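Local coordinates for MgGH51 (Meripilus giganteus, PDB 6ZPZ), which acts as an alpha-L-arabinofuranosidase of glycoside hydrolase family 51, probably releasing terminal arabinofuranose units from plant cell-wall polysaccharides, at residues L20-I25 and A480-H485; F225-G230 and L269-Y274. All blocks are in the same frame, centred on the assembly; numbering follows the deposited sequence.

Both contacts are buried, their centres about 11 Å apart, and both belong to the (beta/alpha)8 barrel that carries the ligand site. Contact 1 joins the start of the barrel to its end, between strand 20-21 and the segment following strand 474-479; contact 2 lies one strand further on, where strand 224-227 meets helix 271-281. Strands 20-21 and 224-227 are parallel neighbours, joined for instance by a probable hydrogen bond from R226 N to L20 O (2.8 Å). Mostly aliphatic side chains and a water make contact 1, close to the ligand pocket. Aromatic rings dominate contact 2, whose touching side chains face the surrounding helix, while G230 borders the ligand.

Contact 1 (L20-I25 and A480-H485); sequences LMFEDI and APLLQH. With LX5 ([(1~{S},2~{S},3~{S},4~{S})-2-(hydroxymethyl)-3,4-bis(oxidanyl)cyclopentyl] hydrogen sulfate), chain G.
The closing seam of the (beta/alpha)8 barrel runs here, where M21 and L20 of the first strand meet A480 and L482 just after the eighth. No direct hydrogen bond crosses the two segments; a water bridges them instead, donating to M21 O at 2.9 Å and accepting from L482 N. The link is reinforced by apolar contacts. L482 reaches over with CG anti to its backbone N (chi1 -180°), which sets CD1 against L20 CD2 at 3.8 Å and CD2 beside L20 CB and CD1. The edge of the F22 ring is met in its plane by L483 CD1, 3.8 Å from CE2, with L482 CD2 also near that plane. Nearer the ligand, the bent chain of M21 lays its CE on A480 CB at 3.5 Å. I25 turns CG2 to P481 CB (3.9 Å), and its CD1 approaches CG of P481, a proline preceded by a cis peptide bond. M21 CE, A480 CB, P481 CG and I25 CD1 lie along the bound sulfated cyclopentane, whose O7 is 3.6 Å from P481 CG. E23, between M21 and I25, takes a hydrogen bond from the ligand's O8 on OE2 (2.6 Å), while its OE1 is engaged by W261 NE1 and N232 N. The seam thus rests on apolar side chains and one bridging water, while those nearest the ligand give it an apolar side beside its hydrogen bond to E23.

Contact 2 (F225-G230 and L269-Y274); sequences FRFPGG and LGLLEY. With LX5 ([(1~{S},2~{S},3~{S},4~{S})-2-(hydroxymethyl)-3,4-bis(oxidanyl)cyclopentyl] hydrogen sulfate), chain G.
F227 and Y274 run antiparallel beside one another, their ring centroids 4.6 Å apart and their planes inclined by 39°. F227 CD2 lies over one face of the tyrosine ring, toward its rim and 3.5 Å from Y274 CD2. Y274 CB in turn makes an off-centre CH-pi contact with the phenylalanine ring. Two first torsions create this overlap: F227 holds CG between backbone N and carbonyl carbon (chi1 84°), and Y274 holds CG anti to its carbonyl carbon (chi1 -78°), directing the phenol inward from the helix. The other face of the phenol carries L269 CG, so the ring is packed on both sides. F225, the third member of the aromatic cluster, touches Y274 through CE1, 3.7 Å from Y274 CD1. L271 CD1 comes in the plane of the F227 ring at its edge, 3.6 Å from CZ. An alanine in place of Y274 would keep CB against F227, but losing the phenol would probably open a gap between F227 and L269 and take from F225 its contact at CE1. G270 occupies the N-cap position, and its N donates to E273 OE1 at 2.8 Å. The cluster therefore fills the strand-to-helix layer of the (beta/alpha)8 barrel between its second strand, 224-227, and the first turn of helix 271-281, with F278 one turn further along that helix meeting both phenylalanines, and P285 and M287 of strand 284-289 touching F227.

Contact 1 (L20-I25 and A480-H485)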
# COMPACT_ATOMS: atom_id res chain seq x y z
N LEU A 20 3.62 -4.45 -6.47
CA LEU A 20 3.24 -4.13 -5.07
C LEU A 20 1.85 -4.68 -4.83
O LEU A 20 1.06 -4.73 -5.77
CB LEU A 20 3.22 -2.63 -4.86
CG LEU A 20 4.51 -1.90 -5.15
CD1 LEU A 20 4.36 -0.45 -4.74
CD2 LEU A 20 5.67 -2.58 -4.46
N MET A 21 1.60 -5.04 -3.59
CA MET A 21 0.28 -5.49 -3.15
C MET A 21 -0.08 -4.54 -2.04
O MET A 21 0.68 -4.41 -1.10
CB MET A 21 0.32 -6.94 -2.64
CG MET A 21 -1.04 -7.43 -2.21
SD MET A 21 -1.38 -6.90 -0.52
CE MET A 21 -1.96 -8.48 0.13
N PHE A 22 -1.22 -3.88 -2.17
CA PHE A 22 -1.61 -2.83 -1.23
C PHE A 22 -3.04 -3.07 -0.77
O PHE A 22 -3.95 -3.24 -1.55
CB PHE A 22 -1.50 -1.46 -1.88
CG PHE A 22 -1.82 -0.36 -0.90
CD1 PHE A 22 -3.12 0.07 -0.74
CD2 PHE A 22 -0.84 0.22 -0.11
CE1 PHE A 22 -3.42 1.09 0.15
CE2 PHE A 22 -1.15 1.22 0.80
CZ PHE A 22 -2.43 1.65 0.93
N GLU A 23 -3.20 -2.95 0.52
CA GLU A 23 -4.52 -2.61 1.09
C GLU A 23 -4.24 -1.68 2.26
O GLU A 23 -3.07 -1.60 2.66
CB GLU A 23 -5.19 -3.89 1.57
CG GLU A 23 -4.47 -4.47 2.77
CD GLU A 23 -4.96 -5.84 3.16
OE1 GLU A 23 -6.16 -5.98 3.51
OE2 GLU A 23 -4.15 -6.74 3.13
N ASP A 24 -5.29 -1.07 2.83
CA ASP A 24 -5.18 -0.31 4.09
C ASP A 24 -5.07 -1.30 5.25
O ASP A 24 -6.09 -1.83 5.67
CB ASP A 24 -6.35 0.66 4.29
CG ASP A 24 -5.89 1.88 5.07
OD1 ASP A 24 -4.94 1.72 5.86
OD2 ASP A 24 -6.41 2.98 4.81
N ILE A 25 -3.83 -1.56 5.68
CA ILE A 25 -3.47 -2.48 6.79
C ILE A 25 -2.31 -1.80 7.51
O ILE A 25 -1.55 -1.11 6.84
CB ILE A 25 -3.08 -3.89 6.31
CG1 ILE A 25 -2.84 -4.83 7.48
CG2 ILE A 25 -1.87 -3.86 5.38
CD1 ILE A 25 -2.50 -6.24 7.06
N ALA A 480 3.86 -9.09 0.68
CA ALA A 480 2.74 -8.51 1.43
C ALA A 480 2.93 -8.78 2.92
O ALA A 480 3.39 -9.83 3.32
CB ALA A 480 1.43 -9.04 0.92
N PRO A 481 2.50 -7.87 3.80
CA PRO A 481 2.01 -6.57 3.40
C PRO A 481 3.14 -5.61 2.98
O PRO A 481 4.24 -5.78 3.40
CB PRO A 481 1.33 -6.03 4.65
CG PRO A 481 1.06 -7.26 5.48
CD PRO A 481 2.24 -8.17 5.21
N LEU A 482 2.77 -4.54 2.29
CA LEU A 482 3.72 -3.56 1.73
C LEU A 482 4.15 -2.59 2.83
O LEU A 482 5.33 -2.29 2.90
CB LEU A 482 3.01 -2.81 0.61
CG LEU A 482 3.81 -1.75 -0.12
CD1 LEU A 482 5.08 -2.30 -0.72
CD2 LEU A 482 2.94 -1.14 -1.19
N LEU A 483 3.20 -2.06 3.59
CA LEU A 483 3.41 -0.87 4.44
C LEU A 483 3.02 -1.11 5.89
O LEU A 483 2.04 -1.81 6.14
CB LEU A 483 2.61 0.31 3.87
CG LEU A 483 3.24 0.97 2.64
CD1 LEU A 483 2.32 2.05 2.09
CD2 LEU A 483 4.61 1.56 2.93
N GLN A 484 3.69 -0.44 6.79
CA GLN A 484 3.47 -0.60 8.25
C GLN A 484 3.72 0.74 8.95
O GLN A 484 4.89 1.24 8.96
CB GLN A 484 4.42 -1.64 8.83
CG GLN A 484 4.29 -1.81 10.34
CD GLN A 484 5.45 -2.56 10.93
OE1 GLN A 484 6.48 -2.78 10.28
NE2 GLN A 484 5.29 -2.96 12.17
N HIS A 485 2.67 1.22 9.60
CA HIS A 485 2.80 2.29 10.61
C HIS A 485 3.25 1.58 11.89
O HIS A 485 2.48 0.77 12.42
CB HIS A 485 1.48 3.09 10.75
CG HIS A 485 1.73 4.38 11.44
ND1 HIS A 485 2.49 4.44 12.60
CD2 HIS A 485 1.43 5.67 11.12
CE1 HIS A 485 2.63 5.71 12.97
NE2 HIS A 485 1.96 6.49 12.10
C1 LX5 G . -3.23 -11.83 4.15
C2 LX5 G . -3.73 -12.21 2.78
C6 LX5 G . -2.25 -9.48 4.75
C5 LX5 G . -3.46 -10.32 4.32
C3 LX5 G . -4.70 -11.16 2.33
C4 LX5 G . -4.15 -9.92 3.03
O7 LX5 G . -1.22 -9.45 3.75
O8 LX5 G . -5.18 -9.06 3.51
O9 LX5 G . -4.83 -11.09 0.90
O10 LX5 G . -4.18 -12.59 4.89
S11 LX5 G . -3.78 -13.29 6.14
O12 LX5 G . -3.45 -12.05 6.83
O13 LX5 G . -4.87 -14.05 6.75
O14 LX5 G . -2.69 -14.21 5.72
O HOH W 1 -0.10 -4.59 1.67

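Contact 2 (F225-G230 and L269-Y274)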
# COMPACT_ATOMS: atom_id res chain seq x y z
N PHE A 225 0.44 -2.63 -9.27
CA PHE A 225 -0.04 -2.32 -7.91
C PHE A 225 -1.37 -3.04 -7.75
O PHE A 225 -2.31 -2.72 -8.50
CB PHE A 225 -0.16 -0.81 -7.80
CG PHE A 225 -0.43 -0.26 -6.44
CD1 PHE A 225 -1.71 -0.24 -5.92
CD2 PHE A 225 0.60 0.35 -5.73
CE1 PHE A 225 -1.97 0.36 -4.71
CE2 PHE A 225 0.33 0.93 -4.50
CZ PHE A 225 -0.95 0.94 -3.99
N ARG A 226 -1.41 -4.06 -6.91
CA ARG A 226 -2.66 -4.85 -6.70
C ARG A 226 -3.39 -4.16 -5.55
O ARG A 226 -2.79 -3.89 -4.53
CB ARG A 226 -2.38 -6.32 -6.40
CG ARG A 226 -3.62 -7.19 -6.17
CD ARG A 226 -3.27 -8.20 -5.08
NE ARG A 226 -4.36 -8.99 -4.54
CZ ARG A 226 -4.20 -9.99 -3.65
NH1 ARG A 226 -2.98 -10.29 -3.24
NH2 ARG A 226 -5.25 -10.67 -3.19
N PHE A 227 -4.65 -3.85 -5.76
CA PHE A 227 -5.44 -3.02 -4.83
C PHE A 227 -6.90 -3.32 -5.11
O PHE A 227 -7.24 -3.90 -6.14
CB PHE A 227 -5.12 -1.53 -5.03
CG PHE A 227 -5.90 -0.87 -6.14
CD1 PHE A 227 -5.64 -1.18 -7.46
CD2 PHE A 227 -6.96 -0.04 -5.86
CE1 PHE A 227 -6.38 -0.62 -8.49
CE2 PHE A 227 -7.69 0.54 -6.89
CZ PHE A 227 -7.44 0.20 -8.20
N PRO A 228 -7.83 -2.93 -4.22
CA PRO A 228 -7.56 -2.33 -2.92
C PRO A 228 -7.44 -3.36 -1.79
O PRO A 228 -7.39 -2.99 -0.64
CB PRO A 228 -8.80 -1.45 -2.80
CG PRO A 228 -9.92 -2.26 -3.38
CD PRO A 228 -9.26 -2.97 -4.53
N GLY A 229 -7.42 -4.66 -2.15
CA GLY A 229 -7.07 -5.73 -1.19
C GLY A 229 -7.14 -7.10 -1.83
O GLY A 229 -7.62 -7.24 -2.95
N GLY A 230 -6.75 -8.14 -1.08
CA GLY A 230 -6.57 -8.07 0.35
C GLY A 230 -7.88 -8.20 1.15
O GLY A 230 -8.95 -7.99 0.65
N LEU A 269 -8.10 7.93 0.37
CA LEU A 269 -7.35 7.16 -0.66
C LEU A 269 -8.36 6.30 -1.40
O LEU A 269 -8.62 5.15 -0.96
CB LEU A 269 -6.28 6.31 -0.00
CG LEU A 269 -5.46 5.44 -0.94
CD1 LEU A 269 -4.91 6.25 -2.09
CD2 LEU A 269 -4.35 4.77 -0.15
N GLY A 270 -8.87 6.84 -2.50
CA GLY A 270 -9.99 6.27 -3.24
C GLY A 270 -9.57 5.90 -4.63
O GLY A 270 -8.36 6.07 -4.97
N LEU A 271 -10.51 5.40 -5.39
CA LEU A 271 -10.18 4.75 -6.68
C LEU A 271 -9.40 5.72 -7.57
O LEU A 271 -8.40 5.29 -8.16
CB LEU A 271 -11.45 4.23 -7.32
CG LEU A 271 -11.22 3.58 -8.69
CD1 LEU A 271 -10.12 2.52 -8.67
CD2 LEU A 271 -12.48 2.94 -9.18
N LEU A 272 -9.79 6.99 -7.59
CA LEU A 272 -9.10 7.94 -8.51
C LEU A 272 -7.70 8.22 -7.98
O LEU A 272 -6.82 8.29 -8.81
CB LEU A 272 -9.87 9.24 -8.70
CG LEU A 272 -9.34 10.12 -9.84
CD1 LEU A 272 -9.34 9.39 -11.18
CD2 LEU A 272 -10.13 11.40 -9.96
N GLU A 273 -7.51 8.37 -6.67
CA GLU A 273 -6.17 8.66 -6.12
C GLU A 273 -5.27 7.46 -6.42
O GLU A 273 -4.10 7.70 -6.76
CB GLU A 273 -6.15 8.98 -4.64
CG GLU A 273 -6.87 10.26 -4.31
CD GLU A 273 -8.37 10.18 -4.31
OE1 GLU A 273 -8.90 9.03 -4.25
OE2 GLU A 273 -9.01 11.25 -4.44
N TYR A 274 -5.77 6.22 -6.28
CA TYR A 274 -4.98 5.03 -6.67
C TYR A 274 -4.52 5.15 -8.14
O TYR A 274 -3.31 5.07 -8.46
CB TYR A 274 -5.77 3.73 -6.49
CG TYR A 274 -5.87 3.21 -5.09
CD1 TYR A 274 -4.74 2.76 -4.41
CD2 TYR A 274 -7.09 3.12 -4.45
CE1 TYR A 274 -4.84 2.24 -3.14
CE2 TYR A 274 -7.21 2.58 -3.18
CZ TYR A 274 -6.07 2.17 -2.51
OH TYR A 274 -6.18 1.61 -1.29
C1 LX5 G . -3.23 -11.83 4.15
C2 LX5 G . -3.73 -12.21 2.78
C6 LX5 G . -2.25 -9.48 4.75
C5 LX5 G . -3.46 -10.32 4.32
C3 LX5 G . -4.70 -11.16 2.33
C4 LX5 G . -4.15 -9.92 3.03
O7 LX5 G . -1.22 -9.45 3.75
O8 LX5 G . -5.18 -9.06 3.51
O9 LX5 G . -4.83 -11.09 0.90
O10 LX5 G . -4.18 -12.59 4.89
S11 LX5 G . -3.78 -13.29 6.14
O12 LX5 G . -3.45 -12.05 6.83
O13 LX5 G . -4.87 -14.05 6.75
O14 LX5 G . -2.69 -14.21 5.72